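Local coordinates for protein pullulanase (Bacillus acidopullulyticus, PDB 2WAN) that hydrolyses the alpha-1,6-glucosidic linkages of pullulan and probably the alpha-1,6 branch points of starch-type polysaccharides, as a pullulanase with an alpha-amylase-type barrel, at residues Asp736-Asp742 against Arg784-Asp790; Lys758-Leu762 against Ala913-Leu917. All coordinates share one frame; numbering follows the deposited sequence.

Interaction 1. Residues Asp736-Asp742 against Arg784-Asp790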
loop_
_atom_site.group_PDB
_atom_site.type_symbol
_atom_site.label_atom_id
_atom_site.label_comp_id
_atom_site.label_asym_id
_atom_site.label_seq_id
_atom_site.Cartn_x
_atom_site.Cartn_y
_atom_site.Cartn_z
ATOM N N ASP A 736 6.876 -12.862 2.818
ATOM C CA ASP A 736 7.744 -12.689 1.636
ATOM C C ASP A 736 9.170 -13.125 1.966
ATOM O O ASP A 736 9.594 -13.065 3.120
ATOM C CB ASP A 736 7.781 -11.222 1.188
ATOM C CG ASP A 736 6.516 -10.791 0.454
ATOM O OD1 ASP A 736 6.174 -11.401 -0.594
ATOM O OD2 ASP A 736 5.892 -9.821 0.927
ATOM N N ASN A 737 9.923 -13.552 0.958
ATOM C CA ASN A 737 11.321 -13.924 1.193
ATOM C C ASN A 737 11.430 -15.127 2.159
ATOM O O ASN A 737 10.540 -15.982 2.186
ATOM C CB ASN A 737 12.116 -12.698 1.664
ATOM C CG ASN A 737 11.922 -11.496 0.744
ATOM O OD1 ASN A 737 12.293 -11.541 -0.434
ATOM N ND2 ASN A 737 11.315 -10.437 1.265
ATOM N N MET A 738 12.505 -15.198 2.953
ATOM C CA MET A 738 12.771 -16.400 3.737
ATOM C C MET A 738 12.343 -16.294 5.205
ATOM O O MET A 738 12.327 -15.209 5.783
ATOM C CB MET A 738 14.256 -16.753 3.625
ATOM C CG MET A 738 14.736 -16.762 2.179
ATOM S SD MET A 738 16.515 -17.051 2.080
ATOM C CE MET A 738 16.621 -18.735 2.702
ATOM N N THR A 739 12.011 -17.434 5.815
ATOM C CA THR A 739 11.812 -17.425 7.263
ATOM C C THR A 739 13.189 -17.145 7.883
ATOM O O THR A 739 14.229 -17.374 7.235
ATOM C CB THR A 739 11.272 -18.752 7.811
ATOM O OG1 THR A 739 12.291 -19.765 7.754
ATOM C CG2 THR A 739 10.025 -19.208 7.037
ATOM N N LEU A 740 13.217 -16.634 9.109
ATOM C CA LEU A 740 14.497 -16.290 9.708
ATOM C C LEU A 740 15.379 -17.515 9.884
ATOM O O LEU A 740 16.587 -17.427 9.677
ATOM C CB LEU A 740 14.334 -15.516 11.030
ATOM C CG LEU A 740 15.625 -14.839 11.530
ATOM C CD1 LEU A 740 16.267 -13.980 10.431
ATOM C CD2 LEU A 740 15.390 -13.999 12.810
ATOM N N TRP A 741 14.782 -18.657 10.221
ATOM C CA TRP A 741 15.561 -19.887 10.432
ATOM C C TRP A 741 16.286 -20.257 9.134
ATOM O O TRP A 741 17.488 -20.570 9.143
ATOM C CB TRP A 741 14.674 -21.051 10.953
ATOM C CG TRP A 741 15.494 -22.238 11.436
ATOM C CD1 TRP A 741 15.460 -23.514 10.955
ATOM C CD2 TRP A 741 16.490 -22.221 12.477
ATOM N NE1 TRP A 741 16.367 -24.311 11.650
ATOM C CE2 TRP A 741 17.000 -23.538 12.593
ATOM C CE3 TRP A 741 16.985 -21.218 13.340
ATOM C CZ2 TRP A 741 18.004 -23.882 13.524
ATOM C CZ3 TRP A 741 17.975 -21.556 14.264
ATOM C CH2 TRP A 741 18.478 -22.889 14.345
ATOM N N ASP A 742 15.555 -20.181 8.025
ATOM C CA ASP A 742 16.104 -20.489 6.697
ATOM C C ASP A 742 17.140 -19.447 6.278
ATOM O O ASP A 742 18.183 -19.794 5.708
ATOM C CB ASP A 742 14.979 -20.551 5.669
ATOM C CG ASP A 742 14.103 -21.786 5.823
ATOM O OD1 ASP A 742 14.342 -22.610 6.727
ATOM O OD2 ASP A 742 13.172 -21.936 5.021
ATOM N N ARG A 784 9.920 -21.971 12.231
ATOM C CA ARG A 784 9.232 -22.471 11.040
ATOM C C ARG A 784 10.174 -22.421 9.837
ATOM O O ARG A 784 10.958 -21.485 9.694
ATOM C CB ARG A 784 7.962 -21.653 10.785
ATOM C CG ARG A 784 7.273 -21.910 9.451
ATOM C CD ARG A 784 5.851 -21.387 9.541
ATOM N NE ARG A 784 5.168 -21.238 8.255
ATOM C CZ ARG A 784 5.213 -20.136 7.517
ATOM N NH1 ARG A 784 5.958 -19.111 7.916
ATOM N NH2 ARG A 784 4.512 -20.061 6.379
ATOM N N THR A 785 10.137 -23.473 9.024
ATOM C CA THR A 785 11.037 -23.591 7.877
ATOM C C THR A 785 10.238 -23.851 6.599
ATOM O O THR A 785 9.258 -24.612 6.615
ATOM C CB THR A 785 12.110 -24.711 8.098
ATOM O OG1 THR A 785 12.922 -24.838 6.923
ATOM C CG2 THR A 785 11.473 -26.051 8.396
ATOM N N LYS A 786 10.646 -23.190 5.514
ATOM C CA LYS A 786 10.075 -23.397 4.183
ATOM C C LYS A 786 11.056 -24.182 3.318
ATOM O O LYS A 786 10.947 -24.191 2.081
ATOM C CB LYS A 786 9.771 -22.053 3.510
ATOM C CG LYS A 786 8.639 -21.260 4.215
ATOM C CD LYS A 786 8.424 -19.878 3.638
ATOM C CE LYS A 786 7.240 -19.138 4.347
ATOM N NZ LYS A 786 6.999 -17.821 3.674
ATOM N N GLY A 787 12.017 -24.831 3.968
ATOM C CA GLY A 787 13.063 -25.559 3.235
ATOM C C GLY A 787 13.888 -24.663 2.330
ATOM O O GLY A 787 14.439 -25.127 1.322
ATOM N N GLY A 788 13.980 -23.381 2.684
ATOM C CA GLY A 788 14.755 -22.420 1.925
ATOM C C GLY A 788 14.012 -21.658 0.849
ATOM O O GLY A 788 14.597 -20.805 0.188
ATOM N N ASN A 789 12.727 -21.963 0.661
ATOM C CA ASN A 789 11.905 -21.258 -0.317
ATOM C C ASN A 789 11.850 -19.761 0.010
ATOM O O ASN A 789 11.596 -19.386 1.156
ATOM C CB ASN A 789 10.490 -21.854 -0.314
ATOM C CG ASN A 789 9.711 -21.506 -1.557
ATOM O OD1 ASN A 789 9.475 -20.330 -1.837
ATOM N ND2 ASN A 789 9.297 -22.527 -2.307
ATOM N N ASP A 790 12.080 -18.908 -0.991
ATOM C CA ASP A 790 12.114 -17.456 -0.764
ATOM C C ASP A 790 10.941 -16.691 -1.381
ATOM O O ASP A 790 10.953 -15.461 -1.417
ATOM C CB ASP A 790 13.456 -16.844 -1.206
ATOM C CG ASP A 790 13.664 -16.882 -2.717
ATOM O OD1 ASP A 790 12.732 -17.225 -3.480
ATOM O OD2 ASP A 790 14.786 -16.558 -3.146
HETATM O O HOH W 1 8.127 -16.536 0.936
HETATM O O HOH W 2 9.051 -16.112 4.678
HETATM O O HOH W 3 12.399 -19.546 3.853
HETATM O O HOH W 4 11.918 -19.347 11.098
#

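Interaction 2. Residues Lys758-Leu762 against Ala913-Leu917. With GOL (glycerol), chain D.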
loop_
_atom_site.group_PDB
_atom_site.type_symbol
_atom_site.label_atom_id
_atom_site.label_comp_id
_atom_site.label_asym_id
_atom_site.label_seq_id
_atom_site.Cartn_x
_atom_site.Cartn_y
_atom_site.Cartn_z
ATOM N N LYS A 758 20.405 -18.660 19.032
ATOM C CA LYS A 758 20.674 -17.395 19.718
ATOM C C LYS A 758 20.556 -16.172 18.805
ATOM O O LYS A 758 19.996 -15.153 19.218
ATOM C CB LYS A 758 22.062 -17.418 20.385
ATOM C CG LYS A 758 22.159 -18.427 21.525
ATOM C CD LYS A 758 23.563 -18.385 22.130
ATOM C CE LYS A 758 23.678 -19.324 23.319
ATOM N NZ LYS A 758 25.084 -19.325 23.810
ATOM N N MET A 759 21.069 -16.274 17.574
ATOM C CA MET A 759 20.985 -15.179 16.598
ATOM C C MET A 759 19.534 -14.848 16.220
ATOM O O MET A 759 19.169 -13.676 16.142
ATOM C CB MET A 759 21.785 -15.501 15.341
ATOM C CG MET A 759 23.279 -15.634 15.590
ATOM S SD MET A 759 24.071 -16.210 14.049
ATOM C CE MET A 759 25.682 -16.743 14.708
ATOM N N ASP A 760 18.738 -15.893 16.017
ATOM C CA ASP A 760 17.316 -15.761 15.679
ATOM C C ASP A 760 16.600 -15.039 16.839
ATOM O O ASP A 760 15.885 -14.044 16.632
ATOM C CB ASP A 760 16.732 -17.176 15.444
ATOM C CG ASP A 760 15.283 -17.154 14.933
ATOM O OD1 ASP A 760 14.428 -16.458 15.523
ATOM O OD2 ASP A 760 15.011 -17.856 13.929
ATOM N N GLU A 761 16.811 -15.526 18.057
ATOM C CA GLU A 761 16.244 -14.896 19.246
ATOM C C GLU A 761 16.673 -13.443 19.401
ATOM O O GLU A 761 15.853 -12.595 19.748
ATOM C CB GLU A 761 16.604 -15.688 20.496
ATOM C CG GLU A 761 15.823 -17.024 20.581
ATOM C CD GLU A 761 16.282 -17.951 21.688
ATOM O OE1 GLU A 761 17.477 -17.915 22.060
ATOM O OE2 GLU A 761 15.436 -18.750 22.178
ATOM N N LEU A 762 17.957 -13.161 19.164
ATOM C CA LEU A 762 18.466 -11.777 19.241
ATOM C C LEU A 762 17.809 -10.817 18.248
ATOM O O LEU A 762 17.438 -9.706 18.627
ATOM C CB LEU A 762 19.994 -11.741 19.076
ATOM C CG LEU A 762 20.647 -10.350 19.101
ATOM C CD1 LEU A 762 20.328 -9.565 20.366
ATOM C CD2 LEU A 762 22.167 -10.548 19.011
ATOM N N ALA A 913 27.611 -13.994 25.321
ATOM C CA ALA A 913 27.694 -14.010 23.862
ATOM C C ALA A 913 26.315 -14.184 23.221
ATOM O O ALA A 913 25.467 -14.914 23.755
ATOM C CB ALA A 913 28.607 -15.140 23.416
ATOM N N ILE A 914 26.110 -13.502 22.093
ATOM C CA ILE A 914 24.866 -13.553 21.288
ATOM C C ILE A 914 23.607 -13.549 22.171
ATOM O O ILE A 914 22.841 -14.516 22.203
ATOM C CB ILE A 914 24.818 -14.763 20.310
ATOM C CG1 ILE A 914 26.225 -15.077 19.780
ATOM C CG2 ILE A 914 23.850 -14.485 19.148
ATOM C CD1 ILE A 914 26.234 -16.179 18.726
ATOM N N SER A 915 23.423 -12.460 22.912
ATOM C CA SER A 915 22.274 -12.375 23.806
ATOM C C SER A 915 21.867 -10.941 24.085
ATOM O O SER A 915 22.536 -9.977 23.670
ATOM C CB SER A 915 22.597 -13.073 25.138
ATOM O OG SER A 915 23.444 -12.254 25.928
ATOM N N THR A 916 20.745 -10.819 24.788
ATOM C CA THR A 916 20.231 -9.520 25.220
ATOM C C THR A 916 20.206 -9.480 26.737
ATOM O O THR A 916 19.723 -10.417 27.391
ATOM C CB THR A 916 18.802 -9.272 24.644
ATOM O OG1 THR A 916 18.868 -9.278 23.217
ATOM C CG2 THR A 916 18.248 -7.898 25.127
ATOM N N LEU A 917 20.769 -8.411 27.295
ATOM C CA LEU A 917 20.762 -8.172 28.746
ATOM C C LEU A 917 19.638 -7.196 29.042
ATOM O O LEU A 917 19.477 -6.217 28.315
ATOM C CB LEU A 917 22.095 -7.530 29.186
ATOM C CG LEU A 917 22.181 -7.054 30.647
ATOM C CD1 LEU A 917 22.482 -8.233 31.575
ATOM C CD2 LEU A 917 23.221 -5.935 30.800
HETATM C C1 GOL D . 19.199 -15.289 22.727
HETATM O O1 GOL D . 19.981 -14.404 21.931
HETATM C C2 GOL D . 19.830 -15.754 24.042
HETATM O O2 GOL D . 21.223 -15.926 23.923
HETATM C C3 GOL D . 19.179 -17.060 24.503
HETATM O O3 GOL D . 20.129 -18.076 24.789
HETATM O O HOH W 5 25.316 -16.966 25.442
#

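Interaction 1. Residues Asp736-Asp742 against Arg784-Asp790
Asp742, in the first turn of helix 740-747, pushes its carboxylate into the bend at Thr785-Gly788 and makes most of the direct hydrogen bonds. Thr785 OG1 donates to the syn lone pair of Asp742 OD1 over 2.6 Å. The same hydroxyl, held anti to the backbone nitrogen of Thr785 (chi1 177°), takes the amide of Gly787 in an ST turn, acting as donor and acceptor. On the other oxygen, Lys786 N reaches Asp742 OD2 at 2.9 Å from the syn side, 25° out of the carboxylate plane, while Gly788 N comes from the opposite face, well above that plane. A water donates a third bond to OD2 and ties it to Thr739 N and Asn789 O; with both oxygens gripped, rotation of the carboxylate should be restrained. The bend is a type I' turn from Lys786 to Asn789, with glycines at both central, positive-phi positions. It belongs to the loop after strand 773-777, the last of the eight barrel strands.

Thr739 is the N-cap of helix 740-747. Its OG1 accepts a weak bond from Asp742 N and donates to Arg784 O at 2.9 Å, tilted 19° from the carbonyl plane. A further water joins that carbonyl to Trp741 N.

Apolar contact comes from the extended Lys786 chain, whose CG passes 3.8 Å from Thr739 CG2, and from one Met738 conformer, whose CG lies 3.6 Å from Asp790 CB. The lysine ammonium binds Ser792 and reaches Asn737 O through either of two waters, its bond to one being weak. Asn737 CA makes a CH...O contact with Asp790 O, 3.1 Å away.

Interaction 2. Residues Lys758-Leu762 against Ala913-Leu917
Ile914 meets Lys758 and Met759 from a backbone shape unusual for a branched residue: phi and psi are both positive, 41° and 63°. It holds the first position of a G1 beta bulge, a place more often filled by glycine, where Ile914 and Ser915 together face Asn873 of the neighbouring strand 868-873. The bulge lies at the start of strand 915-920, and there the Ile914 side chain points at helix 753-769.

Ile914 CG2, anti to its own amide nitrogen, carries the apolar contact. It lies 3.7 Å from Lys758 CB and 3.8 Å from Met759 CG, with Leu762 CD2 somewhat farther off. The Ile914 and Met759 chains meet at a slant, and the extended methionine chain brings CE within 4.1 Å of Ile914 CD1. One turn on, Leu762 CD1 presses 3.2 Å from Thr916 OG1; Tyr872 touches both residues, and Tyr816 of helix 811-826 also packs on Thr916.

The polar link is indirect. A glycerol, probably from the crystallisation liquor, sits between the backbones: its O2 donates to Ile914 O at 2.8 Å. Its O1 is 2.8 Å from Lys758 O and 2.9 Å from Ile914 O, two carbonyls that compete for one hydroxyl proton. Lys758 O is also the acceptor for Leu762 N in the helix. The Lys758 chain, extended beyond CG, runs beside the glycerol, and its NZ donates to a water that in turn donates to Ala913 O, 2.7 Å away.

The helix and the C-terminal beta domain thus touch each other mainly through hydrocarbon, while polar groups on the two sides are bridged by solvent-sized molecules: a glycerol beside two carbonyls, and a water between the Lys758 ammonium and Ala913 O.

In the fold
The two contacts are 20 Å apart, centre to centre, and meet through consecutive helices, 740-747 and 753-769. Asp760, on the latter, brings OD2 to 3.8 Å from Leu740 CB, a packing contact. Interaction 1 joins the loops that follow barrel strands 728-730 and 773-777; in the alpha-amylase family such loops border the active site. A glycerol about 3 Å from the side chain of Asn737, bonded to Met738 N, is consistent with a pocket there. Interaction 2 lies farther from the chain's centre (33 Å against 24 Å) and joins the barrel's helical layer to the C-terminal all-beta domain. One glycerol sits at this junction, and another about 4 Å from the Ala913 side chain.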